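PPC domain-containing protein (Pyrococcus horikoshii, PDB 2DT4) is of unknown function but assembles as a trimer of the plant- and prokaryote-conserved (PPC) domain, a domain that in plants accompanies DNA-binding AT-hook motifs. Local coordinates at residues N78-D83 with A136-L141; Y12-P17 with L23-N28. One frame throughout, in Å; residues are numbered along the deposited sequence.

Contact 1. Residues N78-D83 with A136-L141; sequences NVSLKD and ALWEEL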
ATOM      1  N   ASN A  78       5.959  -1.351  -8.879  1.00  9.40           N
ATOM      2  CA  ASN A  78       5.497  -1.845 -10.160  1.00  8.26           C
ATOM      3  C   ASN A  78       6.624  -2.537 -10.914  1.00  8.43           C
ATOM      4  O   ASN A  78       7.802  -2.394 -10.583  1.00  8.85           O
ATOM      5  CB  ASN A  78       4.886  -0.681 -10.973  1.00  8.39           C
ATOM      6  CG  ASN A  78       5.828   0.480 -11.126  1.00  7.74           C
ATOM      7  OD1 ASN A  78       6.906   0.318 -11.713  1.00  9.70           O
ATOM      8  ND2 ASN A  78       5.468   1.647 -10.551  1.00  8.50           N
ATOM      9  N   VAL A  79       6.222  -3.311 -11.917  1.00  8.41           N
ATOM     10  CA  VAL A  79       7.113  -3.976 -12.870  1.00  8.62           C
ATOM     11  C   VAL A  79       6.752  -3.436 -14.253  1.00  8.71           C
ATOM     12  O   VAL A  79       5.568  -3.299 -14.593  1.00  9.27           O
ATOM     13  CB  VAL A  79       6.976  -5.522 -12.840  1.00  9.22           C
ATOM     14  CG1 VAL A  79       8.003  -6.148 -13.781  1.00  9.31           C
ATOM     15  CG2 VAL A  79       7.157  -6.090 -11.434  1.00 10.38           C
ATOM     16  N   SER A  80       7.771  -3.087 -15.029  1.00  8.27           N
ATOM     17  CA  SER A  80       7.555  -2.604 -16.391  1.00  8.59           C
ATOM     18  C   SER A  80       8.803  -2.827 -17.201  1.00  8.38           C
ATOM     19  O   SER A  80       9.868  -3.001 -16.664  1.00  9.70           O
ATOM     20  CB  SER A  80       7.095  -1.140 -16.416  1.00  7.79           C
ATOM     21  OG  SER A  80       8.031  -0.266 -15.842  1.00  9.37           O
ATOM     22  N   LEU A  81       8.645  -2.867 -18.503  1.00  9.51           N
ATOM     23  CA  LEU A  81       9.778  -3.058 -19.398  1.00 10.89           C
ATOM     24  C   LEU A  81      10.786  -1.917 -19.311  1.00 10.28           C
ATOM     25  O   LEU A  81      10.417  -0.756 -19.334  1.00 10.31           O
ATOM     26  CB  LEU A  81       9.251  -3.160 -20.829  1.00 11.56           C
ATOM     27  CG  LEU A  81      10.170  -3.326 -22.017  1.00 16.92           C
ATOM     28  CD1 LEU A  81      10.840  -4.676 -22.016  1.00 18.49           C
ATOM     29  CD2 LEU A  81       9.356  -3.154 -23.305  1.00 20.43           C
ATOM     30  N   LYS A  82      12.062  -2.262 -19.201  1.00 10.63           N
ATOM     31  CA  LYS A  82      13.152  -1.300 -19.313  1.00 12.42           C
ATOM     32  C   LYS A  82      14.288  -2.011 -20.040  1.00 13.24           C
ATOM     33  O   LYS A  82      14.738  -3.080 -19.619  1.00 13.22           O
ATOM     34  CB  LYS A  82      13.651  -0.797 -17.963  1.00 13.23           C
ATOM     35  CG  LYS A  82      14.766   0.257 -18.014  1.00 16.19           C
ATOM     36  CD  LYS A  82      15.227   0.584 -16.632  1.00 18.72           C
ATOM     37  CE  LYS A  82      16.345   1.609 -16.559  1.00 21.85           C
ATOM     38  NZ  LYS A  82      16.722   1.803 -15.102  1.00 25.52           N
ATOM     39  N   ASP A  83      14.721  -1.399 -21.145  1.00 15.39           N
ATOM     40  CA  ASP A  83      15.775  -1.966 -21.974  1.00 17.64           C
ATOM     41  C   ASP A  83      15.534  -3.461 -22.285  1.00 17.23           C
ATOM     42  O   ASP A  83      16.458  -4.273 -22.211  1.00 18.82           O
ATOM     43  CB  ASP A  83      17.124  -1.749 -21.279  1.00 18.67           C
ATOM     44  CG  ASP A  83      17.394  -0.276 -20.921  1.00 23.38           C
ATOM     45  OD1 ASP A  83      17.007   0.632 -21.691  1.00 28.20           O
ATOM     46  OD2 ASP A  83      17.992   0.067 -19.872  1.00 30.10           O
ATOM     47  N   ALA A 136      14.465   6.808 -15.322  1.00 12.72           N
ATOM     48  CA  ALA A 136      13.854   6.062 -16.433  1.00 11.30           C
ATOM     49  C   ALA A 136      12.366   6.007 -16.142  1.00 12.17           C
ATOM     50  O   ALA A 136      11.957   5.408 -15.143  1.00 11.71           O
ATOM     51  CB  ALA A 136      14.425   4.684 -16.542  1.00 12.39           C
ATOM     52  N   LEU A 137      11.594   6.687 -16.979  1.00 11.11           N
ATOM     53  CA  LEU A 137      10.138   6.803 -16.741  1.00 11.17           C
ATOM     54  C   LEU A 137       9.294   6.426 -17.932  1.00 10.94           C
ATOM     55  O   LEU A 137       9.750   6.437 -19.071  1.00 11.45           O
ATOM     56  CB  LEU A 137       9.833   8.279 -16.435  1.00 10.80           C
ATOM     57  CG  LEU A 137      10.584   8.911 -15.247  1.00 11.43           C
ATOM     58  CD1 LEU A 137      10.353  10.374 -15.118  1.00 11.79           C
ATOM     59  CD2 LEU A 137      10.255   8.187 -13.950  1.00 12.64           C
ATOM     60  N   TRP A 138       8.029   6.103 -17.669  1.00 10.54           N
ATOM     61  CA  TRP A 138       7.035   5.866 -18.702  1.00  9.26           C
ATOM     62  C   TRP A 138       6.632   7.189 -19.359  1.00  9.59           C
ATOM     63  O   TRP A 138       6.777   8.250 -18.755  1.00  9.97           O
ATOM     64  CB  TRP A 138       5.746   5.305 -18.077  1.00  9.78           C
ATOM     65  CG  TRP A 138       5.949   4.129 -17.162  1.00  8.02           C
ATOM     66  CD1 TRP A 138       6.880   3.163 -17.249  1.00  9.41           C
ATOM     67  CD2 TRP A 138       5.186   3.855 -15.990  1.00  7.98           C
ATOM     68  NE1 TRP A 138       6.750   2.283 -16.203  1.00  8.54           N
ATOM     69  CE2 TRP A 138       5.704   2.689 -15.418  1.00  7.07           C
ATOM     70  CE3 TRP A 138       4.094   4.471 -15.382  1.00  9.61           C
ATOM     71  CZ2 TRP A 138       5.175   2.129 -14.251  1.00  9.08           C
ATOM     72  CZ3 TRP A 138       3.595   3.944 -14.207  1.00 10.72           C
ATOM     73  CH2 TRP A 138       4.120   2.763 -13.668  1.00  9.19           C
ATOM     74  N   GLU A 139       5.982   7.074 -20.508  1.00 10.39           N
ATOM     75  CA  GLU A 139       5.411   8.273 -21.152  1.00 11.38           C
ATOM     76  C   GLU A 139       4.235   8.640 -20.265  1.00 11.64           C
ATOM     77  O   GLU A 139       3.464   7.768 -19.850  1.00 11.72           O
ATOM     78  CB  GLU A 139       4.961   7.953 -22.585  1.00 12.11           C
ATOM     79  CG  GLU A 139       4.476   9.186 -23.315  1.00 15.19           C
ATOM     80  CD  GLU A 139       3.958   8.888 -24.712  1.00 20.47           C
ATOM     81  OE1 GLU A 139       3.255   9.771 -25.261  1.00 23.23           O
ATOM     82  OE2 GLU A 139       4.207   7.772 -25.220  1.00 22.35           O
ATOM     83  N   GLU A 140       4.139   9.913 -19.911  1.00 11.37           N
ATOM     84  CA  GLU A 140       3.092  10.380 -19.018  1.00 11.16           C
ATOM     85  C   GLU A 140       1.718  10.310 -19.651  1.00 11.57           C
ATOM     86  O   GLU A 140       1.567  10.309 -20.897  1.00 12.79           O
ATOM     87  CB  GLU A 140       3.383  11.811 -18.604  1.00 11.25           C
ATOM     88  CG  GLU A 140       3.158  12.845 -19.708  1.00 12.38           C
ATOM     89  CD  GLU A 140       3.723  14.208 -19.349  1.00 17.81           C
ATOM     90  OE1 GLU A 140       3.323  15.197 -19.989  1.00 20.57           O
ATOM     91  OE2 GLU A 140       4.557  14.295 -18.435  1.00 23.65           O
ATOM     92  N   LEU A 141       0.713  10.320 -18.768  1.00 11.04           N
ATOM     93  CA  LEU A 141      -0.685  10.340 -19.192  1.00 11.76           C
ATOM     94  C   LEU A 141      -1.151  11.791 -19.029  1.00 12.16           C
ATOM     95  O   LEU A 141      -1.408  12.271 -17.930  1.00 11.25           O
ATOM     96  CB  LEU A 141      -1.562   9.361 -18.411  1.00 11.99           C
ATOM     97  CG  LEU A 141      -3.060   9.384 -18.729  1.00 15.27           C
ATOM     98  CD1 LEU A 141      -3.290   9.012 -20.182  1.00 17.76           C
ATOM     99  CD2 LEU A 141      -3.822   8.440 -17.849  1.00 16.76           C
TER

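Contact 2. Residues Y12-P17 with L23-N28; sequences YLFRVP and LTYIKN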
ATOM      1  N   TYR A  12      -0.962 -13.173  -8.281  1.00  7.27           N
ATOM      2  CA  TYR A  12      -0.107 -13.984  -7.441  1.00  7.54           C
ATOM      3  C   TYR A  12       0.014 -13.476  -6.003  1.00  7.95           C
ATOM      4  O   TYR A  12      -0.074 -12.279  -5.741  1.00  7.74           O
ATOM      5  CB  TYR A  12       1.315 -14.050  -8.012  1.00  7.79           C
ATOM      6  CG  TYR A  12       1.456 -14.462  -9.480  1.00  7.49           C
ATOM      7  CD1 TYR A  12       1.809 -15.755  -9.819  1.00  7.80           C
ATOM      8  CD2 TYR A  12       1.266 -13.545 -10.509  1.00  8.98           C
ATOM      9  CE1 TYR A  12       1.978 -16.123 -11.136  1.00  8.90           C
ATOM     10  CE2 TYR A  12       1.456 -13.904 -11.820  1.00  9.53           C
ATOM     11  CZ  TYR A  12       1.797 -15.193 -12.126  1.00  8.97           C
ATOM     12  OH  TYR A  12       2.017 -15.542 -13.451  1.00 10.91           O
ATOM     13  N   LEU A  13       0.222 -14.407  -5.084  1.00  7.99           N
ATOM     14  CA  LEU A  13       0.465 -14.117  -3.678  1.00  7.19           C
ATOM     15  C   LEU A  13       1.416 -15.190  -3.196  1.00  7.88           C
ATOM     16  O   LEU A  13       1.103 -16.371  -3.331  1.00  8.75           O
ATOM     17  CB  LEU A  13      -0.842 -14.143  -2.867  1.00  8.29           C
ATOM     18  CG  LEU A  13      -0.641 -13.810  -1.381  1.00  7.85           C
ATOM     19  CD1 LEU A  13      -0.064 -12.408  -1.179  1.00  7.99           C
ATOM     20  CD2 LEU A  13      -1.959 -13.985  -0.642  1.00  9.43           C
ATOM     21  N   PHE A  14       2.573 -14.783  -2.679  1.00  7.58           N
ATOM     22  CA  PHE A  14       3.627 -15.743  -2.360  1.00  7.63           C
ATOM     23  C   PHE A  14       4.576 -15.222  -1.311  1.00  8.54           C
ATOM     24  O   PHE A  14       4.705 -13.992  -1.095  1.00  8.27           O
ATOM     25  CB  PHE A  14       4.419 -16.150  -3.618  1.00  7.82           C
ATOM     26  CG  PHE A  14       4.935 -14.997  -4.433  1.00  8.51           C
ATOM     27  CD1 PHE A  14       6.098 -14.328  -4.084  1.00  9.21           C
ATOM     28  CD2 PHE A  14       4.238 -14.565  -5.528  1.00  9.81           C
ATOM     29  CE1 PHE A  14       6.542 -13.226  -4.836  1.00 10.72           C
ATOM     30  CE2 PHE A  14       4.672 -13.497  -6.278  1.00 11.94           C
ATOM     31  CZ  PHE A  14       5.814 -12.807  -5.927  1.00 10.67           C
ATOM     32  N   ARG A  15       5.259 -16.174  -0.678  1.00  8.65           N
ATOM     33  CA  ARG A  15       6.361 -15.864   0.194  1.00  8.92           C
ATOM     34  C   ARG A  15       7.677 -16.073  -0.508  1.00  9.33           C
ATOM     35  O   ARG A  15       7.944 -17.137  -1.057  1.00  8.75           O
ATOM     36  CB  ARG A  15       6.339 -16.721   1.452  1.00  9.91           C
ATOM     37  CG  ARG A  15       7.500 -16.395   2.339  1.00 11.20           C
ATOM     38  CD  ARG A  15       7.323 -16.824   3.755  1.00 15.92           C
ATOM     39  NE  ARG A  15       7.374 -18.263   3.883  1.00 16.40           N
ATOM     40  CZ  ARG A  15       8.471 -18.976   4.162  1.00 16.85           C
ATOM     41  NH1 ARG A  15       8.391 -20.303   4.310  1.00 14.68           N
ATOM     42  NH2 ARG A  15       9.641 -18.409   4.241  1.00 20.86           N
ATOM     43  N   VAL A  16       8.497 -15.033  -0.463  1.00  9.04           N
ATOM     44  CA  VAL A  16       9.825 -15.057  -1.036  1.00  9.28           C
ATOM     45  C   VAL A  16      10.764 -15.786  -0.062  1.00  8.84           C
ATOM     46  O   VAL A  16      10.772 -15.470   1.120  1.00  9.44           O
ATOM     47  CB  VAL A  16      10.321 -13.599  -1.260  1.00  8.82           C
ATOM     48  CG1 VAL A  16      11.720 -13.599  -1.815  1.00  9.02           C
ATOM     49  CG2 VAL A  16       9.394 -12.825  -2.147  1.00  9.56           C
ATOM     50  N   PRO A  17      11.570 -16.744  -0.540  1.00 10.46           N
ATOM     51  CA  PRO A  17      12.511 -17.430   0.348  1.00 11.86           C
ATOM     52  C   PRO A  17      13.473 -16.517   1.104  1.00 11.87           C
ATOM     53  O   PRO A  17      13.969 -15.526   0.566  1.00 10.87           O
ATOM     54  CB  PRO A  17      13.269 -18.350  -0.610  1.00 12.54           C
ATOM     55  CG  PRO A  17      12.324 -18.633  -1.661  1.00 11.40           C
ATOM     56  CD  PRO A  17      11.597 -17.315  -1.887  1.00 11.19           C
ATOM     57  N   LEU A  23      14.281  -7.340  -4.772  1.00  9.51           N
ATOM     58  CA  LEU A  23      14.092  -6.803  -6.127  1.00 10.47           C
ATOM     59  C   LEU A  23      14.513  -7.833  -7.165  1.00  9.98           C
ATOM     60  O   LEU A  23      13.806  -8.057  -8.158  1.00 10.64           O
ATOM     61  CB  LEU A  23      14.803  -5.451  -6.377  1.00 10.60           C
ATOM     62  CG  LEU A  23      14.288  -4.285  -5.528  1.00 13.08           C
ATOM     63  CD1 LEU A  23      15.226  -3.114  -5.714  1.00 15.68           C
ATOM     64  CD2 LEU A  23      12.865  -3.899  -5.900  1.00 13.75           C
ATOM     65  N   THR A  24      15.634  -8.494  -6.890  1.00  9.98           N
ATOM     66  CA  THR A  24      16.163  -9.527  -7.763  1.00 10.08           C
ATOM     67  C   THR A  24      15.177 -10.650  -7.913  1.00 10.00           C
ATOM     68  O   THR A  24      14.892 -11.074  -9.026  1.00 10.10           O
ATOM     69  CB  THR A  24      17.508 -10.008  -7.219  1.00  9.89           C
ATOM     70  OG1 THR A  24      18.429  -8.910  -7.229  1.00 11.90           O
ATOM     71  CG2 THR A  24      18.127 -11.060  -8.146  1.00 11.62           C
ATOM     72  N   TYR A  25      14.604 -11.120  -6.811  1.00  9.64           N
ATOM     73  CA  TYR A  25      13.662 -12.226  -6.878  1.00  9.21           C
ATOM     74  C   TYR A  25      12.435 -11.836  -7.699  1.00  8.85           C
ATOM     75  O   TYR A  25      11.982 -12.585  -8.535  1.00  9.48           O
ATOM     76  CB  TYR A  25      13.228 -12.662  -5.470  1.00  8.72           C
ATOM     77  CG  TYR A  25      12.162 -13.726  -5.443  1.00 10.16           C
ATOM     78  CD1 TYR A  25      12.477 -15.068  -5.255  1.00 11.34           C
ATOM     79  CD2 TYR A  25      10.829 -13.398  -5.625  1.00 10.49           C
ATOM     80  CE1 TYR A  25      11.492 -16.033  -5.229  1.00 10.28           C
ATOM     81  CE2 TYR A  25       9.844 -14.355  -5.604  1.00 11.98           C
ATOM     82  CZ  TYR A  25      10.183 -15.660  -5.406  1.00 12.56           C
ATOM     83  OH  TYR A  25       9.198 -16.599  -5.355  1.00 13.78           O
ATOM     84  N   ILE A  26      11.908 -10.636  -7.478  1.00  8.36           N
ATOM     85  CA  ILE A  26      10.683 -10.260  -8.158  1.00  8.86           C
ATOM     86  C   ILE A  26      10.987 -10.189  -9.662  1.00  9.16           C
ATOM     87  O   ILE A  26      10.189 -10.663 -10.453  1.00  8.88           O
ATOM     88  CB  ILE A  26      10.057  -8.937  -7.604  1.00  9.03           C
ATOM     89  CG1 ILE A  26       9.566  -9.142  -6.168  1.00  8.72           C
ATOM     90  CG2 ILE A  26       8.895  -8.489  -8.508  1.00 11.26           C
ATOM     91  CD1 ILE A  26       9.307  -7.882  -5.455  1.00 10.20           C
ATOM     92  N   LYS A  27      12.143  -9.636 -10.043  1.00  9.60           N
ATOM     93  CA  LYS A  27      12.570  -9.601 -11.446  1.00  9.20           C
ATOM     94  C   LYS A  27      12.659 -11.005 -12.050  1.00  8.66           C
ATOM     95  O   LYS A  27      12.106 -11.274 -13.133  1.00  9.27           O
ATOM     96  CB  LYS A  27      13.906  -8.882 -11.590  1.00 10.16           C
ATOM     97  CG  LYS A  27      14.448  -8.930 -13.020  1.00 11.16           C
ATOM     98  CD  LYS A  27      15.718  -8.084 -13.207  1.00 17.68           C
ATOM     99  CE  LYS A  27      16.216  -8.217 -14.621  1.00 22.16           C
ATOM    100  NZ  LYS A  27      17.155  -7.157 -15.146  1.00 27.36           N
ATOM    101  N   ASN A  28      13.329 -11.913 -11.337  1.00  8.98           N
ATOM    102  CA  ASN A  28      13.501 -13.276 -11.823  1.00  9.18           C
ATOM    103  C   ASN A  28      12.169 -14.037 -11.921  1.00  9.18           C
ATOM    104  O   ASN A  28      11.954 -14.858 -12.835  1.00  9.81           O
ATOM    105  CB  ASN A  28      14.499 -14.010 -10.910  1.00  9.77           C
ATOM    106  CG  ASN A  28      15.951 -13.568 -11.176  1.00 10.20           C
ATOM    107  OD1 ASN A  28      16.259 -13.069 -12.278  1.00 13.49           O
ATOM    108  ND2 ASN A  28      16.834 -13.743 -10.192  1.00 11.05           N
TER

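Contact 1. Residues N78-D83 with A136-L141
W138 reaches from the C-terminal tail to strand 69-82 and meets S80 and N78 there. From CB, CG stands anti to the carbonyl carbon (chi1 -51°), which carries the indole over to the strand. W138 NE1 donates to S80 OG at 2.9 Å, nearly straight at 166°. The hydroxyl lies in the indole plane, at the ring edge, and the bond helps to set the rotation of the ring. S80 CB backs the same nitrogen, 3.4 Å from W138 NE1. On the six-membered ring, W138 CZ2 meets N78 OD1 at 3.6 Å. The outermost atom, W138 CH2, lies 3.6 Å from N78 ND2. The N78 amide is turned 53° from the indole and makes no hydrogen bond to it. It is held by others: OD1 takes a bond from R128, and ND2 bonds E115 of a second subunit. At the other end of the contact the extended K82 chain passes A136, with K82 CE 3.6 Å from A136 CB. R128 also bonds A136 O, so one arginine ties both segments. The backbone O of W138 bonds R15 of the second subunit. This is a C-terminal tail pinned by a tryptophan to strand 69-82 of the mixed PPC-domain sheet, beside the subunit interface.

Contact 2. Residues Y12-P17 with L23-N28
Y25 swings its ring toward V16 and F14 because CG stands anti to its backbone N (chi1 175°). F14 CG sits between its own backbone N and carbonyl carbon (chi1 52°), which turns the phenyl toward the helix. V16 brings both methyls to the tyrosine. V16 CG1 lies over one face, 3.8 Å from the centroid of the Y25 ring, in a CH-pi contact. V16 CG2 comes 3.8 Å from Y25 CD2. F14 approaches at the edge of the tyrosine, with F14 CE1 3.6 Å from Y25 CE2. The two planes are 45° apart, so the pair is oblique. P17 crosses the tyrosine at about a right angle and sets P17 CD 3.6 Å from Y25 CE1. The contact across these segments is apolar, and the hydroxyl of Y25 finds its partner in L141 O of the third subunit. F29 of the same helix also meets the F14 ring. With an alanine in place of Y25, V16 CG1 would lose the ring face it lies on, and a gap is likely to open beside F14 and P17, with L141 O of the third subunit left without this hydroxyl. The layer of aromatic and aliphatic side chains joins helix 22-33 to strand 5-16. It is helix-on-sheet packing within the PPC domain, at the trimer interface.

Overall arrangement
From the N terminus, strand 5-16 leads through a short turn into helix 22-33. Contact 2 closes this small loop by laying the helix back on the strand. Contact 1 opens on strand 69-82 and closes only after the last strand, 127-128, at the tail 136-141, a closure spanning 52 intervening residues, most of them in strands. The two contacts run in series and neither nests in the other. The centres of contact 1 and contact 2 are about 20 Å apart. They reach the same mixed sheet and touch where V79 CG2 meets I26 CG2 at 4.2 Å. Across subunits, the tail of one copy lies against the strand-and-helix unit of its neighbour, so contact 1 of one subunit abuts contact 2 of the next.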